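Isochorismatase family protein (Enterococcus faecalis, PDB 2A67) is of unknown specific function but is probably a hydrolase of the isochorismatase family. Local coordinates at residues D[2-6]-D[43-48]; D[87-93]-D[124-128]. All coordinates share one frame; numbering follows the deposited sequence.

Interaction 1. Residues D[2-6]-D[43-48]; sequences MKNRA and HHAPII
Met2, a selenomethionine here, lays its CG over the face of the His43 imidazole, 3.9 Å from the ring centroid and 11° off the normal, a CH-pi contact made almost over the middle of the ring. The two side chains cross at about a right angle. Bends at both chi2 (-66°) and chi3 (-60°) lift SE higher above the same face and turn the terminal methyl back down between His43 CB and Ala45, where Met2 CE lies 3.7 Å from Ala45 CB. In the same curl SE comes to rest above one face of the Arg5 guanidinium, offset toward its rim. That guanidinium is held from several directions, with NE hydrogen-bonded to Tyr40 OH, NH2 in a salt bridge with Glu105 and NH1 hydrogen-bonded to the carbonyl of Ala1, which should fix the flat surface under the selenium.

Further along, backbone atoms share the contact with small apolar groups. Pro46 has no N-H to offer, and its ring approaches a carbonyl instead, with Pro46 CD 3.2 Å from Arg5 O. A CA-H...O contact follows, Ala6 CA to Pro46 O at 3.3 Å, while the same Pro46 carbonyl pairs with Leu7 as the parallel strands begin. An extended chi2 takes the Ile48 chain out to Ala6, placing Ile48 CD1 3.7 Å from Ala6 CB.

The contact joins the starts of strands 5-10 and 47-52 in a beta-alpha-beta unit, just after helix 26-42 ends in a Schellman motif at His44. Tyr40 of that helix packs on Met2, Ala45 and Ile47, whereas Ile48 turns to Leu95 and Leu96 of helix 92-98; strand 77-81 flanks through Phe77, and strand 103-109 pairs with Ala6.

Interaction 2. Residues D[87-93]-D[124-128]; sequences FYQTNLN and GLGYT
Thr90 OG1 is gripped twice, accepting from Leu92 N at 3.1 Å in a nearly straight ST-turn bond and hydrogen-bonding to the carbonyl O of Ala86. The two bonds probably help hold the end of the type II turn, Phe87 to Thr90, where it runs into helix 92-98. The Phe87 ring is sandwiched. Leu125 CD1 comes down over one face, 3.9 Å from the centroid and offset toward the rim, and Leu92 CD2 sits over the centre of the opposite face. Leu125 reaches there with CG anti to its carbonyl carbon (chi1 -65°) and an extended chi2.

Tyr127 lies alongside rather than on top. Its plane is only 21° from that of Phe87, but the rings are slid apart, centroids 5.9 Å, and they meet where Phe87 CE2 is 3.8 Å from Tyr127 CE2. At the hydroxyl end of Tyr127, the Asn93 amide plane is 80° from the ring, with ND2 in the ring plane; the angle is too poor for a hydrogen bond as modelled, and the close approach is doubtful. The join is therefore essentially apolar and dispersive: no hydrogen bond crosses it, and the Thr90 OG1 bonds stay on the side of 87-93.

From the N terminus, interaction 1 comes first: it closes the loop from strand 5-10 through helix 26-42 to strand 47-52. Interaction 2 opens only afterwards, so the two follow in series and neither nest nor cross. Interaction 2 closes a loop running through helix 92-98, strand 103-109 and helix 111-125, bringing the approach to the first helix against the end of the last. Their centres lie about 16 Å apart and the two contacts do not touch, yet Leu96 of helix 92-98 packs on Ile48 from one and on Phe87 and Tyr127 from the other. Near the second contact, Tyr88 meets His123 of the second subunit, so that region also borders the dimer interface.

Interaction 1. Residues D[2-6]-D[43-48]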
HETATM    1  N   MSE D   2      -4.202 -21.442  14.392  1.00 40.89           N
HETATM    2  CA  MSE D   2      -5.108 -21.644  13.254  1.00 41.13           C
HETATM    3  C   MSE D   2      -6.552 -21.277  13.570  1.00 40.19           C
HETATM    4  O   MSE D   2      -7.432 -21.556  12.774  1.00 41.33           O
HETATM    5  CB  MSE D   2      -5.040 -23.080  12.709  1.00 41.62           C
HETATM    6  CG  MSE D   2      -3.807 -23.397  11.850  1.00 40.58           C
HETATM    7 SE   MSE D   2      -3.815 -22.370  10.148  1.00 48.16          SE
HETATM    8  CE  MSE D   2      -5.460 -23.005   9.395  1.00 25.92           C
ATOM      9  N   LYS D   3      -6.799 -20.649  14.714  1.00 38.88           N
ATOM     10  CA  LYS D   3      -8.132 -20.135  15.026  1.00 38.44           C
ATOM     11  C   LYS D   3      -8.249 -18.647  14.657  1.00 35.38           C
ATOM     12  O   LYS D   3      -7.255 -17.932  14.691  1.00 34.58           O
ATOM     13  CB  LYS D   3      -8.473 -20.364  16.511  1.00 39.70           C
ATOM     14  CG  LYS D   3      -9.463 -21.574  16.703  1.00 42.39           C
ATOM     15  CD  LYS D   3      -9.395 -22.208  18.127  1.00 42.45           C
ATOM     16  CE  LYS D   3     -10.179 -23.545  18.194  1.00 45.01           C
ATOM     17  NZ  LYS D   3     -10.560 -23.888  19.620  1.00 49.37           N
ATOM     18  N   ASN D   4      -9.463 -18.207  14.323  1.00 32.75           N
ATOM     19  CA  ASN D   4      -9.741 -16.810  13.902  1.00 30.68           C
ATOM     20  C   ASN D   4      -8.814 -16.409  12.771  1.00 28.06           C
ATOM     21  O   ASN D   4      -8.246 -15.325  12.756  1.00 27.76           O
ATOM     22  CB  ASN D   4      -9.617 -15.860  15.115  1.00 32.11           C
ATOM     23  CG  ASN D   4     -10.475 -16.316  16.320  1.00 33.87           C
ATOM     24  OD1 ASN D   4      -9.955 -16.721  17.351  1.00 35.42           O
ATOM     25  ND2 ASN D   4     -11.782 -16.243  16.177  1.00 32.71           N
ATOM     26  N   ARG D   5      -8.648 -17.312  11.834  1.00 26.46           N
ATOM     27  CA  ARG D   5      -7.617 -17.171  10.787  1.00 26.11           C
ATOM     28  C   ARG D   5      -8.207 -17.598   9.458  1.00 26.23           C
ATOM     29  O   ARG D   5      -8.861 -18.657   9.403  1.00 25.20           O
ATOM     30  CB  ARG D   5      -6.371 -18.049  11.122  1.00 26.06           C
ATOM     31  CG  ARG D   5      -5.189 -17.862  10.115  1.00 25.60           C
ATOM     32  CD  ARG D   5      -3.965 -18.610  10.705  1.00 27.01           C
ATOM     33  NE  ARG D   5      -3.003 -19.014   9.672  1.00 25.89           N
ATOM     34  CZ  ARG D   5      -1.766 -19.445   9.904  1.00 28.51           C
ATOM     35  NH1 ARG D   5      -1.296 -19.500  11.162  1.00 28.36           N
ATOM     36  NH2 ARG D   5      -0.992 -19.796   8.877  1.00 25.90           N
ATOM     37  N   ALA D   6      -8.005 -16.767   8.395  1.00 27.15           N
ATOM     38  CA  ALA D   6      -8.468 -17.064   7.060  1.00 27.05           C
ATOM     39  C   ALA D   6      -7.318 -16.997   6.084  1.00 27.32           C
ATOM     40  O   ALA D   6      -6.349 -16.252   6.286  1.00 28.73           O
ATOM     41  CB  ALA D   6      -9.561 -16.040   6.598  1.00 26.84           C
ATOM     42  N   HIS D  43      -8.182 -27.960   8.999  1.00 35.79           N
ATOM     43  CA  HIS D  43      -8.528 -27.259  10.242  1.00 36.29           C
ATOM     44  C   HIS D  43      -9.954 -26.681  10.238  1.00 36.89           C
ATOM     45  O   HIS D  43     -10.363 -26.103  11.225  1.00 37.28           O
ATOM     46  CB  HIS D  43      -7.506 -26.155  10.598  1.00 36.53           C
ATOM     47  CG  HIS D  43      -6.124 -26.662  10.946  1.00 37.53           C
ATOM     48  ND1 HIS D  43      -5.666 -26.774  12.251  1.00 39.45           N
ATOM     49  CD2 HIS D  43      -5.104 -27.087  10.157  1.00 37.11           C
ATOM     50  CE1 HIS D  43      -4.418 -27.219  12.241  1.00 37.72           C
ATOM     51  NE2 HIS D  43      -4.058 -27.434  10.985  1.00 38.48           N
ATOM     52  N   HIS D  44     -10.698 -26.849   9.134  1.00 37.55           N
ATOM     53  CA  HIS D  44     -12.018 -26.209   8.910  1.00 37.78           C
ATOM     54  C   HIS D  44     -11.920 -24.690   9.099  1.00 37.00           C
ATOM     55  O   HIS D  44     -12.751 -24.079   9.793  1.00 36.77           O
ATOM     56  CB  HIS D  44     -13.129 -26.818   9.787  1.00 39.90           C
ATOM     57  CG  HIS D  44     -13.185 -28.315   9.742  1.00 42.26           C
ATOM     58  ND1 HIS D  44     -12.590 -29.113  10.696  1.00 47.39           N
ATOM     59  CD2 HIS D  44     -13.752 -29.160   8.845  1.00 46.66           C
ATOM     60  CE1 HIS D  44     -12.799 -30.384  10.397  1.00 48.31           C
ATOM     61  NE2 HIS D  44     -13.492 -30.439   9.272  1.00 46.23           N
ATOM     62  N   ALA D  45     -10.866 -24.105   8.508  1.00 33.86           N
ATOM     63  CA  ALA D  45     -10.589 -22.692   8.647  1.00 31.51           C
ATOM     64  C   ALA D  45     -11.039 -22.024   7.315  1.00 30.07           C
ATOM     65  O   ALA D  45     -10.927 -22.639   6.254  1.00 28.26           O
ATOM     66  CB  ALA D  45      -9.109 -22.423   8.908  1.00 29.67           C
ATOM     67  N   PRO D  46     -11.568 -20.804   7.408  1.00 29.60           N
ATOM     68  CA  PRO D  46     -12.158 -20.150   6.211  1.00 29.18           C
ATOM     69  C   PRO D  46     -11.142 -19.854   5.085  1.00 28.30           C
ATOM     70  O   PRO D  46     -10.035 -19.393   5.349  1.00 27.23           O
ATOM     71  CB  PRO D  46     -12.739 -18.849   6.765  1.00 30.70           C
ATOM     72  CG  PRO D  46     -12.638 -18.876   8.241  1.00 30.17           C
ATOM     73  CD  PRO D  46     -11.659 -19.963   8.634  1.00 29.93           C
ATOM     74  N   ILE D  47     -11.544 -20.095   3.834  1.00 27.31           N
ATOM     75  CA  ILE D  47     -10.731 -19.823   2.673  1.00 26.20           C
ATOM     76  C   ILE D  47     -11.592 -18.856   1.816  1.00 26.55           C
ATOM     77  O   ILE D  47     -12.772 -19.127   1.563  1.00 27.07           O
ATOM     78  CB  ILE D  47     -10.418 -21.070   1.812  1.00 25.05           C
ATOM     79  CG1 ILE D  47      -9.688 -22.163   2.668  1.00 27.95           C
ATOM     80  CG2 ILE D  47      -9.706 -20.591   0.460  1.00 26.63           C
ATOM     81  CD1 ILE D  47      -9.685 -23.544   2.043  1.00 26.02           C
ATOM     82  N   ILE D  48     -11.012 -17.719   1.471  1.00 25.63           N
ATOM     83  CA  ILE D  48     -11.743 -16.611   0.803  1.00 26.72           C
ATOM     84  C   ILE D  48     -11.025 -16.282  -0.487  1.00 28.18           C
ATOM     85  O   ILE D  48      -9.860 -15.849  -0.471  1.00 30.09           O
ATOM     86  CB  ILE D  48     -11.803 -15.367   1.669  1.00 25.62           C
ATOM     87  CG1 ILE D  48     -12.387 -15.687   3.051  1.00 26.61           C
ATOM     88  CG2 ILE D  48     -12.655 -14.218   0.974  1.00 26.23           C
ATOM     89  CD1 ILE D  48     -12.037 -14.667   4.164  1.00 27.04           C
TER

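Interaction 2. Residues D[87-93]-D[124-128]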
ATOM      1  N   PHE D  87     -10.818  -4.579  -0.019  1.00 27.23           N
ATOM      2  CA  PHE D  87     -11.738  -4.021   0.942  1.00 26.87           C
ATOM      3  C   PHE D  87     -12.517  -2.844   0.325  1.00 29.36           C
ATOM      4  O   PHE D  87     -13.572  -2.513   0.845  1.00 29.95           O
ATOM      5  CB  PHE D  87     -11.001  -3.432   2.165  1.00 26.46           C
ATOM      6  CG  PHE D  87     -10.219  -4.467   2.984  1.00 24.73           C
ATOM      7  CD1 PHE D  87      -8.896  -4.740   2.672  1.00 22.92           C
ATOM      8  CD2 PHE D  87     -10.857  -5.192   4.008  1.00 24.63           C
ATOM      9  CE1 PHE D  87      -8.164  -5.761   3.408  1.00 23.68           C
ATOM     10  CE2 PHE D  87     -10.139  -6.198   4.764  1.00 25.33           C
ATOM     11  CZ  PHE D  87      -8.803  -6.452   4.456  1.00 23.15           C
ATOM     12  N   TYR D  88     -11.981  -2.228  -0.747  1.00 31.36           N
ATOM     13  CA  TYR D  88     -12.516  -0.980  -1.287  1.00 33.10           C
ATOM     14  C   TYR D  88     -13.850  -1.280  -1.954  1.00 33.35           C
ATOM     15  O   TYR D  88     -13.881  -1.970  -2.986  1.00 33.03           O
ATOM     16  CB  TYR D  88     -11.552  -0.334  -2.283  1.00 34.91           C
ATOM     17  CG  TYR D  88     -12.025   1.018  -2.807  1.00 37.06           C
ATOM     18  CD1 TYR D  88     -11.932   2.158  -2.002  1.00 39.78           C
ATOM     19  CD2 TYR D  88     -12.562   1.167  -4.094  1.00 39.86           C
ATOM     20  CE1 TYR D  88     -12.341   3.383  -2.429  1.00 37.59           C
ATOM     21  CE2 TYR D  88     -12.981   2.440  -4.547  1.00 39.51           C
ATOM     22  CZ  TYR D  88     -12.865   3.528  -3.692  1.00 38.50           C
ATOM     23  OH  TYR D  88     -13.238   4.794  -4.069  1.00 38.63           O
ATOM     24  N   GLN D  89     -14.921  -0.836  -1.287  1.00 33.72           N
ATOM     25  CA  GLN D  89     -16.339  -0.980  -1.734  1.00 34.88           C
ATOM     26  C   GLN D  89     -16.799  -2.438  -1.835  1.00 34.72           C
ATOM     27  O   GLN D  89     -17.696  -2.754  -2.641  1.00 34.51           O
ATOM     28  CB  GLN D  89     -16.587  -0.251  -3.092  1.00 34.92           C
ATOM     29  CG  GLN D  89     -16.749   1.261  -2.945  1.00 37.78           C
ATOM     30  CD  GLN D  89     -16.725   2.082  -4.276  1.00 37.46           C
ATOM     31  OE1 GLN D  89     -16.853   3.302  -4.225  1.00 41.55           O
ATOM     32  NE2 GLN D  89     -16.502   1.430  -5.431  1.00 39.00           N
ATOM     33  N   THR D  90     -16.172  -3.345  -1.066  1.00 32.73           N
ATOM     34  CA  THR D  90     -16.567  -4.760  -1.045  1.00 30.85           C
ATOM     35  C   THR D  90     -17.196  -5.170   0.297  1.00 31.19           C
ATOM     36  O   THR D  90     -17.290  -4.367   1.245  1.00 31.15           O
ATOM     37  CB  THR D  90     -15.351  -5.675  -1.244  1.00 30.79           C
ATOM     38  OG1 THR D  90     -14.538  -5.616  -0.051  1.00 28.94           O
ATOM     39  CG2 THR D  90     -14.549  -5.235  -2.417  1.00 28.57           C
ATOM     40  N   ASN D  91     -17.616  -6.436   0.329  0.50 30.62           N
ATOM     41  CA  ASN D  91     -18.142  -7.078   1.510  0.50 31.01           C
ATOM     42  C   ASN D  91     -17.031  -7.801   2.317  0.50 30.73           C
ATOM     43  O   ASN D  91     -17.335  -8.604   3.180  0.50 30.40           O
ATOM     44  CB  ASN D  91     -19.241  -8.079   1.107  0.50 30.81           C
ATOM     45  CG  ASN D  91     -20.481  -7.402   0.522  0.50 31.87           C
ATOM     46  OD1 ASN D  91     -20.741  -6.222   0.764  0.50 32.41           O
ATOM     47  ND2 ASN D  91     -21.259  -8.155  -0.245  0.50 33.62           N
ATOM     48  N   LEU D  92     -15.756  -7.523   2.023  1.00 30.73           N
ATOM     49  CA  LEU D  92     -14.628  -8.213   2.730  1.00 30.65           C
ATOM     50  C   LEU D  92     -14.598  -7.990   4.244  1.00 32.53           C
ATOM     51  O   LEU D  92     -14.549  -8.960   5.021  1.00 33.30           O
ATOM     52  CB  LEU D  92     -13.266  -7.946   2.095  1.00 30.03           C
ATOM     53  CG  LEU D  92     -12.098  -8.810   2.694  1.00 29.92           C
ATOM     54  CD1 LEU D  92     -12.515 -10.291   2.833  1.00 24.60           C
ATOM     55  CD2 LEU D  92     -10.816  -8.627   1.858  1.00 27.61           C
ATOM     56  N   ASN D  93     -14.646  -6.732   4.681  1.00 33.19           N
ATOM     57  CA  ASN D  93     -14.553  -6.436   6.095  1.00 34.20           C
ATOM     58  C   ASN D  93     -15.744  -7.064   6.845  1.00 34.27           C
ATOM     59  O   ASN D  93     -15.574  -7.706   7.924  1.00 32.19           O
ATOM     60  CB  ASN D  93     -14.456  -4.938   6.271  1.00 35.28           C
ATOM     61  CG  ASN D  93     -13.852  -4.554   7.559  1.00 40.32           C
ATOM     62  OD1 ASN D  93     -14.522  -3.931   8.398  1.00 45.23           O
ATOM     63  ND2 ASN D  93     -12.588  -4.936   7.773  1.00 38.81           N
ATOM     64  N   GLY D 124      -3.515  -1.945   8.062  1.00 24.47           N
ATOM     65  CA  GLY D 124      -3.931  -0.648   8.541  1.00 24.35           C
ATOM     66  C   GLY D 124      -5.278  -0.664   9.242  1.00 25.47           C
ATOM     67  O   GLY D 124      -5.538   0.202  10.077  1.00 26.31           O
ATOM     68  N   LEU D 125      -6.141  -1.608   8.876  1.00 24.45           N
ATOM     69  CA  LEU D 125      -7.434  -1.831   9.527  1.00 25.48           C
ATOM     70  C   LEU D 125      -7.309  -2.629  10.835  1.00 25.74           C
ATOM     71  O   LEU D 125      -8.256  -2.695  11.607  1.00 26.09           O
ATOM     72  CB  LEU D 125      -8.388  -2.584   8.579  1.00 25.29           C
ATOM     73  CG  LEU D 125      -8.748  -1.733   7.340  1.00 26.63           C
ATOM     74  CD1 LEU D 125      -9.457  -2.620   6.318  1.00 29.82           C
ATOM     75  CD2 LEU D 125      -9.578  -0.510   7.773  1.00 28.26           C
ATOM     76  N   GLY D 126      -6.154  -3.230  11.081  1.00 25.72           N
ATOM     77  CA  GLY D 126      -5.920  -3.841  12.415  1.00 25.13           C
ATOM     78  C   GLY D 126      -5.850  -5.358  12.300  1.00 26.61           C
ATOM     79  O   GLY D 126      -5.816  -6.051  13.341  1.00 25.49           O
ATOM     80  N   TYR D 127      -5.802  -5.919  11.087  1.00 23.91           N
ATOM     81  CA  TYR D 127      -5.662  -7.394  10.963  1.00 24.81           C
ATOM     82  C   TYR D 127      -4.230  -7.775  11.100  1.00 25.51           C
ATOM     83  O   TYR D 127      -3.329  -6.993  10.726  1.00 25.41           O
ATOM     84  CB  TYR D 127      -6.202  -8.010   9.636  1.00 25.30           C
ATOM     85  CG  TYR D 127      -7.668  -7.775   9.441  1.00 26.29           C
ATOM     86  CD1 TYR D 127      -8.619  -8.627  10.027  1.00 28.11           C
ATOM     87  CD2 TYR D 127      -8.124  -6.664   8.690  1.00 29.79           C
ATOM     88  CE1 TYR D 127      -9.975  -8.379   9.888  1.00 25.82           C
ATOM     89  CE2 TYR D 127      -9.523  -6.428   8.486  1.00 27.48           C
ATOM     90  CZ  TYR D 127     -10.421  -7.296   9.100  1.00 29.12           C
ATOM     91  OH  TYR D 127     -11.791  -7.127   8.974  1.00 31.00           O
ATOM     92  N   THR D 128      -4.028  -8.979  11.656  1.00 24.99           N
ATOM     93  CA  THR D 128      -2.716  -9.616  11.711  1.00 26.08           C
ATOM     94  C   THR D 128      -2.435 -10.334  10.391  1.00 26.34           C
ATOM     95  O   THR D 128      -3.196 -11.210   9.999  1.00 28.59           O
ATOM     96  CB  THR D 128      -2.615 -10.571  12.989  1.00 25.45           C
ATOM     97  OG1 THR D 128      -2.838  -9.760  14.151  1.00 27.39           O
ATOM     98  CG2 THR D 128      -1.254 -11.281  13.037  1.00 27.93           C
TER